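Local coordinates for protein citrate lyase (Yersinia pestis, PDB 3QLL) that is a putative citrate lyase beta subunit resembling CitE, probably a magnesium-dependent lyase of the HpcH/HpaI aldolase family, at residues A67-I72 and P103-I108; Y132-K137 and R159-I164; Y43-W48 and F250-A255. All blocks are in the same frame, centred on the assembly; numbering follows the deposited sequence.

Interaction 1: A67-I72 and P103-I108; sequences ADVAII and PLALRI
The ring of Pro103 lies against the backbone of Asp68, its CG 3.4 Å from Asp68 O, just where strands 69-73 and 104-107, parallel neighbours in the TIM barrel, begin to pair. The Asp68 carboxylate is engaged elsewhere, in a salt bridge with Arg46. Val69 follows and crosses Pro103 at about a right angle, CG2 against the proline ring, while its CG1 packs 3.9 Å from Ala105 CB. At Ala70 the backbone ladder starts: Ala70 O accepts Ala105 N at 2.8 Å. Ile71 shares the inward face with Ala105, its CG1 lying 3.8 Å from Ala105 CB. The other branch, CG2, held anti to the backbone N because CG1 takes the place beside it (chi1 -46°), meets Arg107 at N and CB; this predicted substrate-binding residue then leads away to a salt bridge with Asp73. Ile72 points outward with Leu104 and Leu106. Its CD1 sits in the fork of Leu104, 3.8 Å from both Leu104 CD1 and Leu104 CD2. Ile72 N bonds to Ala105 O, and Ile72 O takes Arg107 N at 2.9 Å while Leu106 CD1 approaches that same Ile72 O to 3.4 Å.

Interaction 2: Y132-K137 and R159-I164; sequences YLVLPK and RLIGII
Tyr132 and Ile161 meet obliquely, with Tyr132 CD1 3.9 Å from Ile161 CG1. The second torsion of Ile161 is folded (chi2 -68°), which keeps its CD1 beside the phenol ring, 4.1 Å from Tyr132 CD1, while the CB of Arg159 touches the same ring carbon from the start of strand 159-164. The phenol hydroxyl is hydrogen-bonded to Thr42, and the ring also meets that of Trp48. Val134 lies alongside Ile161, both pointing the same way, with Val134 CG2 4.0 Å from Ile161 CB. Its other branch, CG1, is met by Ile163, whose extended chain (chi2 -178°) carries Ile163 CD1 to within 3.8 Å of Val134 CG1.

Tyr132, Val134 and Ile161 face the interior of the TIM barrel, in which 132-135 and 159-164 are adjacent parallel strands. Four backbone hydrogen bonds join them, from Leu133 N to Arg159 O, Ile161 N to Leu133 O, Leu135 N to Ile161 O and Ile163 N to Leu135 O. On the outer face, Leu160 CD2 comes to 3.9 Å from Leu133 CB. Leu133, Leu135 and Leu160 all pack against helix 141-150, each touching Leu147. Beyond the strand pair, Lys137 N donates to Glu165, a predicted magnesium ligand.

Interaction 3: Y43-W48 and F250-A255; sequences YQTRSW and FSAKAA
Ala252 presses its methyl group into the backbone turn ahead of strand 47-52, with Ala252 CB 3.2 Å from Arg46 O. That oxygen also accepts a hydrogen bond from Lys253 N (2.9 Å, 163° at the hydrogen). The two bonds that follow are weak: Trp48 N to Lys253 O is straight but long at 3.3 Å, and Ala255 N to Trp48 O, though 2.8 Å, is bent to 123°. The indole of Trp48 lies obliquely near the same methyl group, Trp48 NE1 being 4.1 Å from Ala252 CB. Toward the start of both segments, Ser251 OG lies in the plane of the Tyr43 ring at its edge, 3.7 Å from Tyr43 CE1.

In the next layer, Trp48 NE1 donates to Thr45 OG1 at 2.8 Å, tilted 22° out of the indole plane, which ties the rotation of the ring to the preceding turn. Thr45 OG1 is itself bonded to Thr42 O. On the face away from the indole, Lys253 NZ is held by salt bridges to Glu241 and Asp226, while Ser47 OG is hydrogen-bonded to Asn265 OD1. Arg46 NH1, in turn, is hydrogen-bonded to Thr269 OG1. Joining strand 47-52 to strand 252-255 in parallel register brings the first and last strands of the sheet together, the closing seam of a TIM barrel.

How the interactions relate
All three interactions belong to one eight-stranded parallel barrel, in which strand order around the sheet follows the chain. Interactions 1 and 2 come in series, their centres about 11 Å apart, and adjoin through neighbouring strands 104-107 and 132-135. Both are nested within the long loop closed by interaction 3, whose centre lies about 12 Å from that of interaction 1 and 14 Å from that of interaction 2. Strands 47-52 and 69-73 link interactions 3 and 1 side by side, whereas interactions 3 and 2 meet across the interior, through Trp48, Tyr132 and Ile161. The shared barrel brings Arg107 near Glu165 and Asp192, consistent with a substrate- and magnesium-binding site.

Interaction 1: A67-I72 and P103-I108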
# COMPACT_ATOMS: atom_id res chain seq x y z
N ALA A 67 21.79 0.22 25.21
CA ALA A 67 21.21 0.74 23.97
C ALA A 67 22.28 1.35 23.06
O ALA A 67 23.20 1.97 23.53
CB ALA A 67 20.13 1.76 24.28
N ASP A 68 22.10 1.21 21.75
CA ASP A 68 23.07 1.79 20.84
C ASP A 68 22.95 3.30 20.80
O ASP A 68 23.94 4.01 20.67
CB ASP A 68 22.91 1.21 19.44
CG ASP A 68 23.47 -0.20 19.33
OD1 ASP A 68 24.31 -0.57 20.17
OD2 ASP A 68 23.03 -0.97 18.45
N VAL A 69 21.73 3.78 20.94
CA VAL A 69 21.48 5.21 21.02
C VAL A 69 20.44 5.44 22.10
O VAL A 69 19.39 4.78 22.11
CB VAL A 69 20.93 5.78 19.67
CG1 VAL A 69 20.62 7.27 19.79
CG2 VAL A 69 21.86 5.48 18.50
N ALA A 70 20.71 6.40 22.97
CA ALA A 70 19.75 6.83 23.98
C ALA A 70 19.03 8.07 23.50
O ALA A 70 19.65 9.03 23.00
CB ALA A 70 20.47 7.10 25.32
N ILE A 71 17.71 8.07 23.66
CA ILE A 71 16.91 9.23 23.32
C ILE A 71 16.34 9.92 24.56
O ILE A 71 15.38 9.44 25.18
CB ILE A 71 15.76 8.88 22.40
CG1 ILE A 71 16.24 7.97 21.27
CG2 ILE A 71 15.10 10.15 21.87
CD1 ILE A 71 15.11 7.57 20.35
N ILE A 72 16.90 11.08 24.88
CA ILE A 72 16.32 11.88 25.93
C ILE A 72 15.02 12.47 25.44
O ILE A 72 15.00 13.18 24.42
CB ILE A 72 17.27 13.01 26.36
CG1 ILE A 72 18.66 12.46 26.68
CG2 ILE A 72 16.67 13.82 27.51
CD1 ILE A 72 19.67 13.54 26.84
N PRO A 103 26.61 7.87 21.38
CA PRO A 103 25.80 8.87 20.67
C PRO A 103 24.47 9.14 21.38
O PRO A 103 23.87 8.24 21.97
CB PRO A 103 25.58 8.23 19.31
CG PRO A 103 25.62 6.77 19.57
CD PRO A 103 26.62 6.57 20.68
N LEU A 104 24.04 10.40 21.32
CA LEU A 104 22.91 10.85 22.11
C LEU A 104 21.85 11.45 21.21
O LEU A 104 22.16 12.21 20.29
CB LEU A 104 23.39 11.88 23.11
CG LEU A 104 22.38 12.32 24.16
CD1 LEU A 104 21.94 11.12 24.98
CD2 LEU A 104 23.01 13.36 25.06
N ALA A 105 20.59 11.13 21.48
CA ALA A 105 19.48 11.70 20.71
C ALA A 105 18.61 12.54 21.61
O ALA A 105 18.55 12.31 22.83
CB ALA A 105 18.66 10.58 20.03
N LEU A 106 17.97 13.56 21.05
CA LEU A 106 17.00 14.33 21.82
C LEU A 106 15.68 14.45 21.06
O LEU A 106 15.62 15.10 20.04
CB LEU A 106 17.55 15.72 22.13
CG LEU A 106 16.63 16.70 22.86
CD1 LEU A 106 16.32 16.32 24.33
CD2 LEU A 106 17.22 18.11 22.80
N ARG A 107 14.61 13.89 21.60
CA ARG A 107 13.31 14.16 21.05
C ARG A 107 12.67 15.37 21.73
O ARG A 107 12.27 15.32 22.91
CB ARG A 107 12.39 12.96 21.18
CG ARG A 107 11.00 13.30 20.68
CD ARG A 107 10.16 12.07 20.49
NE ARG A 107 9.62 11.58 21.76
CZ ARG A 107 8.74 10.59 21.86
NH1 ARG A 107 8.37 9.91 20.78
NH2 ARG A 107 8.31 10.20 23.04
N ILE A 108 12.54 16.44 20.96
CA ILE A 108 11.87 17.64 21.45
C ILE A 108 10.39 17.48 21.23
O ILE A 108 9.94 16.54 20.58
CB ILE A 108 12.36 18.89 20.73
CG1 ILE A 108 12.08 18.78 19.23
CG2 ILE A 108 13.84 19.07 20.94
CD1 ILE A 108 12.49 19.98 18.44

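Interaction 2: Y132-K137 and R159-I164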
# COMPACT_ATOMS: atom_id res chain seq x y z
N TYR A 132 21.62 13.60 17.50
CA TYR A 132 20.39 13.37 16.78
C TYR A 132 19.29 14.19 17.39
O TYR A 132 19.05 14.12 18.59
CB TYR A 132 19.99 11.90 16.80
CG TYR A 132 20.94 11.00 16.07
CD1 TYR A 132 21.01 11.00 14.68
CD2 TYR A 132 21.80 10.17 16.78
CE1 TYR A 132 21.89 10.17 14.02
CE2 TYR A 132 22.69 9.34 16.13
CZ TYR A 132 22.74 9.34 14.75
OH TYR A 132 23.62 8.50 14.12
N LEU A 133 18.62 14.99 16.57
CA LEU A 133 17.45 15.69 17.00
C LEU A 133 16.23 14.94 16.48
O LEU A 133 16.05 14.83 15.28
CB LEU A 133 17.46 17.12 16.47
CG LEU A 133 16.33 17.91 17.14
CD1 LEU A 133 16.48 17.83 18.66
CD2 LEU A 133 16.25 19.33 16.66
N VAL A 134 15.42 14.41 17.37
CA VAL A 134 14.28 13.59 16.98
C VAL A 134 13.00 14.44 17.01
O VAL A 134 12.63 14.99 18.04
CB VAL A 134 14.12 12.34 17.91
CG1 VAL A 134 12.97 11.45 17.46
CG2 VAL A 134 15.41 11.55 17.94
N LEU A 135 12.38 14.61 15.85
CA LEU A 135 11.21 15.46 15.72
C LEU A 135 9.92 14.64 15.61
O LEU A 135 9.74 13.91 14.62
CB LEU A 135 11.36 16.36 14.50
CG LEU A 135 10.16 17.29 14.31
CD1 LEU A 135 10.19 18.34 15.44
CD2 LEU A 135 10.14 17.92 12.90
N PRO A 136 9.01 14.77 16.59
CA PRO A 136 7.72 14.07 16.58
C PRO A 136 6.79 14.64 15.55
O PRO A 136 6.92 15.81 15.16
CB PRO A 136 7.14 14.35 17.99
CG PRO A 136 7.75 15.57 18.39
CD PRO A 136 9.14 15.61 17.79
N LYS A 137 5.85 13.80 15.13
CA LYS A 137 4.82 14.23 14.21
C LYS A 137 5.37 14.96 12.98
O LYS A 137 4.86 16.02 12.60
CB LYS A 137 3.79 15.09 14.95
CG LYS A 137 2.36 14.77 14.57
CD LYS A 137 1.35 15.77 15.15
CE LYS A 137 -0.08 15.38 14.79
NZ LYS A 137 -0.47 13.98 15.20
N ARG A 159 22.43 15.77 13.26
CA ARG A 159 21.60 15.12 12.27
C ARG A 159 20.18 14.95 12.77
O ARG A 159 19.95 15.01 13.99
CB ARG A 159 22.22 13.78 11.85
CG ARG A 159 23.51 13.95 11.07
CD ARG A 159 24.00 12.61 10.57
NE ARG A 159 23.17 12.08 9.48
CZ ARG A 159 23.35 12.37 8.20
NH1 ARG A 159 24.31 13.21 7.85
NH2 ARG A 159 22.55 11.83 7.27
N LEU A 160 19.24 14.78 11.83
CA LEU A 160 17.83 14.72 12.17
C LEU A 160 17.25 13.33 12.08
O LEU A 160 17.69 12.51 11.29
CB LEU A 160 17.02 15.66 11.26
CG LEU A 160 17.50 17.10 11.19
CD1 LEU A 160 16.57 17.93 10.31
CD2 LEU A 160 17.56 17.63 12.61
N ILE A 161 16.28 13.06 12.93
CA ILE A 161 15.45 11.88 12.81
C ILE A 161 13.98 12.32 12.85
O ILE A 161 13.55 12.96 13.82
CB ILE A 161 15.69 10.88 13.99
CG1 ILE A 161 17.15 10.46 14.06
CG2 ILE A 161 14.78 9.67 13.84
CD1 ILE A 161 17.62 9.61 12.90
N GLY A 162 13.20 11.97 11.83
CA GLY A 162 11.79 12.31 11.81
C GLY A 162 10.95 11.13 12.29
O GLY A 162 11.36 9.97 12.15
N ILE A 163 9.84 11.41 12.97
CA ILE A 163 8.90 10.35 13.35
C ILE A 163 7.66 10.43 12.46
O ILE A 163 6.97 11.46 12.43
CB ILE A 163 8.47 10.43 14.82
CG1 ILE A 163 9.68 10.35 15.74
CG2 ILE A 163 7.44 9.34 15.16
CD1 ILE A 163 9.30 10.39 17.20
N ILE A 164 7.35 9.33 11.79
CA ILE A 164 6.15 9.22 11.00
C ILE A 164 5.08 8.55 11.86
O ILE A 164 5.10 7.35 12.07
CB ILE A 164 6.42 8.42 9.71
CG1 ILE A 164 7.60 9.06 8.97
CG2 ILE A 164 5.26 8.41 8.74
CD1 ILE A 164 7.30 10.42 8.34

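Interaction 3: Y43-W48 and F250-A255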
# COMPACT_ATOMS: atom_id res chain seq x y z
N TYR A 43 23.08 3.53 10.25
CA TYR A 43 22.78 2.18 9.78
C TYR A 43 23.31 1.11 10.79
O TYR A 43 22.74 0.03 10.94
CB TYR A 43 23.37 1.92 8.38
CG TYR A 43 22.37 2.12 7.29
CD1 TYR A 43 21.15 1.44 7.28
CD2 TYR A 43 22.64 2.98 6.22
CE1 TYR A 43 20.21 1.63 6.25
CE2 TYR A 43 21.71 3.17 5.19
CZ TYR A 43 20.51 2.50 5.21
OH TYR A 43 19.62 2.70 4.21
N GLN A 44 24.43 1.42 11.44
CA GLN A 44 25.03 0.54 12.42
C GLN A 44 24.16 0.34 13.66
O GLN A 44 24.24 -0.70 14.31
CB GLN A 44 26.40 1.06 12.80
CG GLN A 44 27.45 0.65 11.80
CD GLN A 44 28.64 1.61 11.79
OE1 GLN A 44 28.70 2.54 12.60
NE2 GLN A 44 29.56 1.40 10.85
N THR A 45 23.39 1.37 14.03
CA THR A 45 22.55 1.34 15.22
C THR A 45 21.41 0.30 15.09
O THR A 45 20.86 0.09 13.99
CB THR A 45 21.92 2.72 15.53
OG1 THR A 45 20.80 2.97 14.69
CG2 THR A 45 22.98 3.83 15.44
N ARG A 46 21.07 -0.34 16.20
CA ARG A 46 20.06 -1.40 16.22
C ARG A 46 18.95 -1.03 17.21
O ARG A 46 17.77 -1.34 16.98
CB ARG A 46 20.66 -2.75 16.62
CG ARG A 46 21.80 -3.23 15.75
CD ARG A 46 22.74 -4.15 16.49
NE ARG A 46 23.29 -3.52 17.69
CZ ARG A 46 24.05 -4.14 18.59
NH1 ARG A 46 24.35 -5.44 18.44
NH2 ARG A 46 24.50 -3.48 19.65
N SER A 47 19.35 -0.43 18.34
CA SER A 47 18.43 -0.10 19.42
C SER A 47 18.40 1.40 19.75
O SER A 47 19.44 2.01 19.98
CB SER A 47 18.78 -0.89 20.70
OG SER A 47 20.18 -0.93 20.91
N TRP A 48 17.22 1.96 19.80
CA TRP A 48 17.03 3.33 20.23
C TRP A 48 16.14 3.38 21.47
O TRP A 48 14.97 3.02 21.41
CB TRP A 48 16.39 4.17 19.11
CG TRP A 48 17.29 4.33 17.93
CD1 TRP A 48 17.78 3.33 17.13
CD2 TRP A 48 17.77 5.55 17.38
NE1 TRP A 48 18.54 3.86 16.13
CE2 TRP A 48 18.55 5.22 16.24
CE3 TRP A 48 17.60 6.90 17.71
CZ2 TRP A 48 19.19 6.18 15.45
CZ3 TRP A 48 18.24 7.87 16.93
CH2 TRP A 48 19.02 7.50 15.82
N PHE A 250 13.37 -2.84 8.03
CA PHE A 250 13.83 -2.04 9.17
C PHE A 250 15.24 -2.47 9.63
O PHE A 250 15.57 -3.67 9.59
CB PHE A 250 12.85 -2.16 10.37
CG PHE A 250 11.54 -1.43 10.17
CD1 PHE A 250 11.41 -0.08 10.50
CD2 PHE A 250 10.45 -2.08 9.61
CE1 PHE A 250 10.21 0.59 10.29
CE2 PHE A 250 9.26 -1.43 9.39
CZ PHE A 250 9.13 -0.10 9.74
N SER A 251 16.07 -1.50 10.01
CA SER A 251 17.46 -1.75 10.39
C SER A 251 17.58 -1.68 11.88
O SER A 251 18.61 -2.05 12.44
CB SER A 251 18.39 -0.69 9.76
OG SER A 251 18.22 -0.62 8.36
N ALA A 252 16.55 -1.14 12.53
CA ALA A 252 16.61 -0.92 13.96
C ALA A 252 15.22 -0.83 14.52
O ALA A 252 14.27 -0.66 13.78
CB ALA A 252 17.40 0.33 14.28
N LYS A 253 15.13 -0.84 15.84
CA LYS A 253 13.85 -0.76 16.51
C LYS A 253 13.97 0.04 17.82
O LYS A 253 14.93 -0.13 18.58
CB LYS A 253 13.29 -2.17 16.78
CG LYS A 253 11.94 -2.25 17.46
CD LYS A 253 11.42 -3.69 17.48
CE LYS A 253 10.03 -3.80 18.13
NZ LYS A 253 8.96 -3.13 17.33
N ALA A 254 12.98 0.91 18.07
CA ALA A 254 12.95 1.69 19.29
C ALA A 254 12.51 0.87 20.49
O ALA A 254 11.98 -0.25 20.36
CB ALA A 254 12.04 2.92 19.13
N ALA A 255 12.64 1.46 21.66
CA ALA A 255 12.37 0.72 22.88
C ALA A 255 11.95 1.73 23.93
O ALA A 255 12.34 2.88 23.87
CB ALA A 255 13.60 -0.08 23.33